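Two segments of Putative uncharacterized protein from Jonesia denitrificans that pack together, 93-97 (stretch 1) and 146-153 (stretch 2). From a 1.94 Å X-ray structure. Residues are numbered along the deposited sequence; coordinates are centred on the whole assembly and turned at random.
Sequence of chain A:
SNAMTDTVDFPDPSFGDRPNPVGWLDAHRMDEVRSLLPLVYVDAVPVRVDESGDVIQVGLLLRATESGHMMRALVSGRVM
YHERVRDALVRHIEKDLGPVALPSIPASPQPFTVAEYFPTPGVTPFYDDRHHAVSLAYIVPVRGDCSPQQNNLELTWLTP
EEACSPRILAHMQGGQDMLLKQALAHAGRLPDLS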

# COMPACT_ATOMS: atom_id res chain seq x y z
N ILE A 93 -9.02 -16.84 -11.24
CA ILE A 93 -9.45 -16.05 -12.38
C ILE A 93 -9.84 -16.95 -13.56
O ILE A 93 -10.89 -16.76 -14.18
CB ILE A 93 -8.36 -15.05 -12.82
CG1 ILE A 93 -8.15 -13.99 -11.74
CG2 ILE A 93 -8.72 -14.37 -14.12
CD1 ILE A 93 -9.20 -12.89 -11.76
N GLU A 94 -9.00 -17.92 -13.86
CA GLU A 94 -9.29 -18.87 -14.93
C GLU A 94 -10.58 -19.62 -14.60
O GLU A 94 -11.46 -19.76 -15.45
CB GLU A 94 -8.13 -19.85 -15.05
CG GLU A 94 -8.02 -20.53 -16.38
CD GLU A 94 -8.78 -21.83 -16.43
OE1 GLU A 94 -9.11 -22.36 -15.35
OE2 GLU A 94 -9.05 -22.32 -17.55
N LYS A 95 -10.69 -20.07 -13.36
CA LYS A 95 -11.83 -20.85 -12.87
C LYS A 95 -13.18 -20.16 -13.01
O LYS A 95 -14.18 -20.81 -13.31
CB LYS A 95 -11.60 -21.25 -11.41
CG LYS A 95 -12.77 -21.94 -10.73
CD LYS A 95 -12.35 -22.49 -9.38
CE LYS A 95 -13.56 -22.94 -8.58
NZ LYS A 95 -14.56 -21.84 -8.53
N ASP A 96 -13.23 -18.85 -12.79
CA ASP A 96 -14.50 -18.12 -12.81
C ASP A 96 -14.78 -17.42 -14.16
O ASP A 96 -15.94 -17.22 -14.53
CB ASP A 96 -14.55 -17.09 -11.66
CG ASP A 96 -15.12 -17.66 -10.36
OD1 ASP A 96 -16.05 -18.49 -10.42
OD2 ASP A 96 -14.63 -17.28 -9.28
N LEU A 97 -13.72 -17.07 -14.88
CA LEU A 97 -13.84 -16.16 -16.04
C LEU A 97 -13.33 -16.75 -17.34
O LEU A 97 -13.35 -16.09 -18.39
CB LEU A 97 -13.09 -14.85 -15.78
CG LEU A 97 -13.57 -13.98 -14.61
CD1 LEU A 97 -12.76 -12.70 -14.56
CD2 LEU A 97 -15.07 -13.69 -14.76
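Stretch 2 146-153: CSPQQNNL

An irregular loop docks on the last residues of a helical stretch chiefly through backbone hydrogen bonds to two consecutive carbonyls, with one side-chain bond added from a turn. The order is reversed: Cys-146 lies beside Leu-97 (CA to CA 4.9 Å) and Gln-149 beside Asp-96 (CA to CA 4.9 Å), so the loop runs back along the last residues of the helix, from Leu-97 toward Lys-95. From Cys-146 to Gln-149 the chain is extended, with psi between 125° and 158°, and this presents alternate amides to the helix. Ser-147 N donates to Leu-97 O at 2.9 Å, and Gln-149 N donates to Asp-96 O, also at 2.9 Å. Between them, Pro-148 has no amide hydrogen to offer, but its CA approaches Asp-96 O at 3.5 Å in a CA-H...O contact.

After this the chain bends through a type II' turn, Gln-149 to Asn-152, closed by Asn-152 N to Gln-149 O at 2.9 Å, with Gln-150 at phi 56°. The turn brings Asn-152 ND2 to Asp-96 OD1, a very short hydrogen bond of 2.5 Å, so Asp-96 is held by both main chain and side chain. Other close contacts include an apolar one, Leu-97 CD1 to Cys-146 SG at 3.9 Å; Gln-149 CB lies 3.1 Å from Lys-95 O, and Gln-150 OE1 lies 3.5 Å from Lys-95 CG.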

# COMPACT_ATOMS: atom_id res chain seq x y z
N CYS A 146 -13.79 -12.65 -21.30
CA CYS A 146 -14.19 -13.44 -20.15
C CYS A 146 -15.54 -14.08 -20.40
O CYS A 146 -16.36 -13.54 -21.15
CB CYS A 146 -14.31 -12.55 -18.91
SG CYS A 146 -12.84 -11.70 -18.38
N SER A 147 -15.79 -15.22 -19.78
CA SER A 147 -17.12 -15.79 -19.80
C SER A 147 -17.34 -16.49 -18.47
O SER A 147 -16.46 -17.21 -18.00
CB SER A 147 -17.31 -16.75 -20.97
OG SER A 147 -16.40 -17.83 -20.93
N PRO A 148 -18.52 -16.27 -17.86
CA PRO A 148 -18.80 -16.85 -16.55
C PRO A 148 -18.72 -18.38 -16.59
O PRO A 148 -19.39 -19.01 -17.40
CB PRO A 148 -20.24 -16.40 -16.26
CG PRO A 148 -20.83 -16.12 -17.62
CD PRO A 148 -19.68 -15.58 -18.44
N GLN A 149 -17.90 -18.96 -15.71
CA GLN A 149 -17.69 -20.41 -15.74
C GLN A 149 -18.40 -21.17 -14.63
O GLN A 149 -18.73 -20.61 -13.58
CB GLN A 149 -16.19 -20.74 -15.67
CG GLN A 149 -15.31 -19.95 -16.63
CD GLN A 149 -15.36 -20.49 -18.04
OE1 GLN A 149 -15.60 -19.74 -18.99
NE2 GLN A 149 -15.13 -21.78 -18.19
N GLN A 150 -18.62 -22.46 -14.87
CA GLN A 150 -19.09 -23.39 -13.85
C GLN A 150 -20.41 -22.96 -13.19
O GLN A 150 -21.44 -22.85 -13.87
CB GLN A 150 -17.97 -23.68 -12.84
CG GLN A 150 -16.70 -24.25 -13.51
CD GLN A 150 -15.58 -24.63 -12.54
OE1 GLN A 150 -15.47 -24.08 -11.45
NE2 GLN A 150 -14.74 -25.57 -12.96
N ASN A 151 -20.39 -22.71 -11.88
CA ASN A 151 -21.63 -22.32 -11.21
C ASN A 151 -21.98 -20.85 -11.39
O ASN A 151 -22.94 -20.37 -10.79
CB ASN A 151 -21.61 -22.72 -9.73
CG ASN A 151 -21.69 -24.22 -9.53
OD1 ASN A 151 -21.40 -24.99 -10.44
ND2 ASN A 151 -22.10 -24.65 -8.33
N ASN A 152 -21.21 -20.15 -12.22
CA ASN A 152 -21.50 -18.75 -12.53
C ASN A 152 -22.50 -18.59 -13.68
O ASN A 152 -22.20 -18.92 -14.82
CB ASN A 152 -20.22 -18.00 -12.86
CG ASN A 152 -19.33 -17.88 -11.67
OD1 ASN A 152 -19.78 -17.51 -10.60
ND2 ASN A 152 -18.05 -18.22 -11.83
N LEU A 153 -23.67 -18.07 -13.36
CA LEU A 153 -24.74 -17.91 -14.33
C LEU A 153 -24.46 -16.82 -15.35
O LEU A 153 -24.84 -16.93 -16.51
CB LEU A 153 -26.06 -17.64 -13.59
CG LEU A 153 -26.51 -18.87 -12.79
CD1 LEU A 153 -27.60 -18.52 -11.81
CD2 LEU A 153 -26.98 -19.99 -13.73